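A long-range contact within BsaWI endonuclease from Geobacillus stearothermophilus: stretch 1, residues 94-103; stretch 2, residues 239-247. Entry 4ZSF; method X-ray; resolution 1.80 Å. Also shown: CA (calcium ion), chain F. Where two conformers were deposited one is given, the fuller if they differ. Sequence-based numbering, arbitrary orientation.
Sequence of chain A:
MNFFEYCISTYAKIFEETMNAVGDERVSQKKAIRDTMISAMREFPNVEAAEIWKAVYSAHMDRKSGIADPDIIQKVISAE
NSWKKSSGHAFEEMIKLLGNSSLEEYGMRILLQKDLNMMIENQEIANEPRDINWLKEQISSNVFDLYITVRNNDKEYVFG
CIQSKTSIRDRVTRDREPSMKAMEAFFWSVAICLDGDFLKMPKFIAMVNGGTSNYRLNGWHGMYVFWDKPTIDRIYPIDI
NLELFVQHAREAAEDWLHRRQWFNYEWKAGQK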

# COMPACT_ATOMS: atom_id res chain seq x y z
N MET A 94 -13.87 1.18 18.68
CA MET A 94 -13.69 1.70 20.03
C MET A 94 -14.16 3.18 20.13
O MET A 94 -14.83 3.58 21.10
N ILE A 95 -13.74 4.00 19.17
CA ILE A 95 -14.17 5.39 19.13
C ILE A 95 -15.70 5.50 19.01
O ILE A 95 -16.35 6.31 19.68
N LYS A 96 -16.27 4.69 18.14
CA LYS A 96 -17.73 4.70 17.99
C LYS A 96 -18.39 4.35 19.32
O LYS A 96 -19.35 5.03 19.71
N LEU A 97 -17.90 3.32 20.01
CA LEU A 97 -18.55 2.87 21.27
C LEU A 97 -18.39 3.96 22.36
O LEU A 97 -19.36 4.33 23.05
N LEU A 98 -17.19 4.51 22.46
CA LEU A 98 -16.90 5.53 23.46
C LEU A 98 -17.70 6.78 23.17
O LEU A 98 -18.39 7.30 24.06
N GLY A 99 -17.65 7.23 21.93
CA GLY A 99 -18.35 8.44 21.52
C GLY A 99 -19.86 8.33 21.67
O GLY A 99 -20.52 9.26 22.16
N ASN A 100 -20.42 7.18 21.30
CA ASN A 100 -21.87 7.10 21.28
C ASN A 100 -22.49 7.10 22.66
O ASN A 100 -23.56 7.61 22.82
N SER A 101 -21.77 6.63 23.66
CA SER A 101 -22.32 6.69 25.00
C SER A 101 -22.48 8.14 25.44
O SER A 101 -23.33 8.44 26.25
N SER A 102 -21.62 9.02 24.98
CA SER A 102 -21.76 10.43 25.33
C SER A 102 -22.63 11.25 24.42
O SER A 102 -23.16 12.26 24.85
N LEU A 103 -22.64 10.94 23.12
CA LEU A 103 -23.28 11.78 22.14
C LEU A 103 -24.81 11.60 22.13
O LEU A 103 -25.55 12.48 21.68
N ASP A 239 -8.94 12.25 26.13
CA ASP A 239 -8.63 10.97 26.72
C ASP A 239 -9.85 10.09 26.45
O ASP A 239 -10.63 10.38 25.51
N ILE A 240 -9.98 9.02 27.22
CA ILE A 240 -11.02 8.02 26.92
C ILE A 240 -12.45 8.64 26.88
O ILE A 240 -13.37 8.12 26.21
N ASN A 241 -12.65 9.75 27.59
CA ASN A 241 -13.97 10.39 27.53
C ASN A 241 -14.26 11.26 26.30
O ASN A 241 -15.40 11.70 26.11
N LEU A 242 -13.26 11.53 25.46
CA LEU A 242 -13.47 12.27 24.22
C LEU A 242 -14.17 13.64 24.43
O LEU A 242 -14.96 14.08 23.60
N GLU A 243 -13.85 14.32 25.53
CA GLU A 243 -14.68 15.45 25.90
C GLU A 243 -14.74 16.57 24.90
O GLU A 243 -15.84 17.03 24.56
N LEU A 244 -13.58 17.07 24.47
CA LEU A 244 -13.63 18.18 23.53
C LEU A 244 -14.22 17.76 22.19
O LEU A 244 -14.86 18.57 21.50
N PHE A 245 -13.99 16.51 21.80
CA PHE A 245 -14.63 16.04 20.57
C PHE A 245 -16.18 16.11 20.71
O PHE A 245 -16.89 16.59 19.82
N VAL A 246 -16.69 15.60 21.82
CA VAL A 246 -18.14 15.61 22.04
C VAL A 246 -18.66 17.04 22.13
O VAL A 246 -19.68 17.37 21.49
N GLN A 247 -17.98 17.91 22.89
CA GLN A 247 -18.51 19.29 23.01
C GLN A 247 -18.42 20.04 21.65
O GLN A 247 -19.33 20.81 21.28

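The two stretches meet through apolar side chains, with no direct hydrogen bond between them; the polar links run through water. Leu242, at the N-cap position of the second helix, points toward the first helix. Its m,t rotamer (chi1 -50°, chi2 180°) extends the branched end, so that CD1 lies 3.6 Å from Gly99 N and 3.9 Å from Leu98 CB. Gly99 has no side chain, so Leu242 CD1 packs against bare backbone; an ideal CB there would clash with Ile95 O (3.0 Å), while lying at contact distance, 3.8 Å, from Leu242 CD1. Ile95 starts sideways, but its m,m rotamer brings the end nearer, and its CD1 reaches 4.4 Å from Leu242 CD2.

Leu98 also points toward its partners and adopts m,t, a common choice for leucine on a helix. Its CD2 packs 3.8 Å from CG1 of Ile240, whose t,t side chain is fully extended. One turn further along, Ser102 points toward the second stretch and Leu103 brings its end up to Val246. Val246, with chi1 t, points inward, and its methyls pack against both residues, most closely CG2 to Ser102 CB (3.8 Å) and CG1 to Leu103 CD2 (4.0 Å). Leu103, again m,t, leaves its backbone sideways and then turns its end inward, its CD1 reaching 4.3 Å from CE2 of Phe245. That ring, with chi1 t and chi2 81°, meets the methyl obliquely.

Ser102 suits its place because its short side chain (chi1 m) packs CB against Val246 while OG meets waters 1 and 2. Water 1 donates to Leu98 O (3.0 Å) and Asn241 O (2.8 Å) and also bonds Ser102 OG (2.8 Å); water 2 joins Ser102 OG (3.1 Å) to Asn241 O (2.7 Å). The CA-to-CB bond of Asn241 points away from the first stretch, and its ND2 donates to water 3 at 2.7 Å. Asp239, with chi1 p, accepts from Asn241 N at OD1 (2.9 Å), bracing the type I turn, while its OD2 binds the calcium ion CA at 2.3 Å.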

# COMPACT_ATOMS: atom_id res chain seq x y z
CB MET A 94 -12.21 1.63 20.42
CG MET A 94 -12.02 2.10 21.85
SD MET A 94 -10.26 2.08 22.30
CE MET A 94 -9.81 3.67 21.65
CB ILE A 95 -13.48 6.14 17.94
CG1 ILE A 95 -11.95 6.09 18.15
CG2 ILE A 95 -14.04 7.59 17.83
CD1 ILE A 95 -11.50 6.73 19.54
CB LYS A 96 -18.16 3.70 16.92
CG LYS A 96 -19.72 3.56 16.78
CD LYS A 96 -20.04 2.52 15.70
CE LYS A 96 -21.52 2.15 15.75
NZ LYS A 96 -21.86 0.91 14.99
CB LEU A 97 -17.96 1.53 21.73
CG LEU A 97 -18.25 0.97 23.13
CD1 LEU A 97 -19.68 0.49 23.20
CD2 LEU A 97 -17.33 -0.23 23.37
CB LEU A 98 -15.41 5.87 23.50
CG LEU A 98 -14.54 4.73 24.09
CD1 LEU A 98 -13.07 5.12 23.84
CD2 LEU A 98 -14.80 4.43 25.58
CB ASN A 100 -22.33 5.88 20.48
CG ASN A 100 -22.33 6.19 19.01
OD1 ASN A 100 -22.10 7.33 18.63
ND2 ASN A 100 -22.50 5.18 18.17
CB SER A 101 -21.44 5.94 26.00
OG SER A 101 -20.17 6.60 26.07
CB SER A 102 -20.36 11.09 25.36
OG SER A 102 -19.68 10.74 26.54
CB LEU A 103 -22.73 11.49 20.72
CG LEU A 103 -21.28 11.89 20.45
CD1 LEU A 103 -20.82 11.10 19.17
CD2 LEU A 103 -21.21 13.39 20.18
CB ASP A 239 -8.32 11.06 28.21
CG ASP A 239 -9.51 11.54 29.02
OD1 ASP A 239 -10.65 11.66 28.49
OD2 ASP A 239 -9.30 11.67 30.21
CB ILE A 240 -10.89 6.87 27.96
CG1 ILE A 240 -11.87 5.75 27.66
CG2 ILE A 240 -11.11 7.39 29.38
CD1 ILE A 240 -11.69 4.61 28.71
CB ASN A 241 -14.12 11.23 28.81
CG ASN A 241 -14.10 10.37 30.01
OD1 ASN A 241 -14.91 9.45 30.10
ND2 ASN A 241 -13.12 10.58 30.92
CB LEU A 242 -14.30 11.44 23.19
CG LEU A 242 -13.81 10.00 22.92
CD1 LEU A 242 -14.75 9.35 21.88
CD2 LEU A 242 -12.38 10.00 22.42
CB GLU A 243 -14.19 16.03 27.24
CG GLU A 243 -14.34 15.10 28.43
CD GLU A 243 -14.07 15.86 29.76
OE1 GLU A 243 -14.68 16.95 30.02
OE2 GLU A 243 -13.29 15.33 30.61
CB LEU A 244 -12.23 18.79 23.28
CG LEU A 244 -11.75 19.70 24.45
CD1 LEU A 244 -10.26 20.13 24.20
CD2 LEU A 244 -12.62 21.01 24.58
CB PHE A 245 -14.18 14.59 20.25
CG PHE A 245 -15.01 13.93 19.14
CD1 PHE A 245 -14.74 14.19 17.81
CD2 PHE A 245 -16.02 13.05 19.47
CE1 PHE A 245 -15.54 13.60 16.79
CE2 PHE A 245 -16.81 12.46 18.49
CZ PHE A 245 -16.57 12.72 17.14
CB VAL A 246 -18.55 14.82 23.31
CG1 VAL A 246 -20.08 15.03 23.68
CG2 VAL A 246 -18.24 13.36 23.14
CB GLN A 247 -17.80 20.03 24.15
CG GLN A 247 -18.08 19.38 25.52
CD GLN A 247 -19.57 19.33 25.81
OE1 GLN A 247 -20.23 20.34 25.63
NE2 GLN A 247 -20.11 18.16 26.13
CA CA F . -9.58 13.57 31.50
O HOH W 1 -17.34 9.82 25.41
O HOH W 2 -17.57 13.00 27.12
O HOH W 3 -11.97 13.02 31.16
O HOH W 4 -10.12 11.77 33.45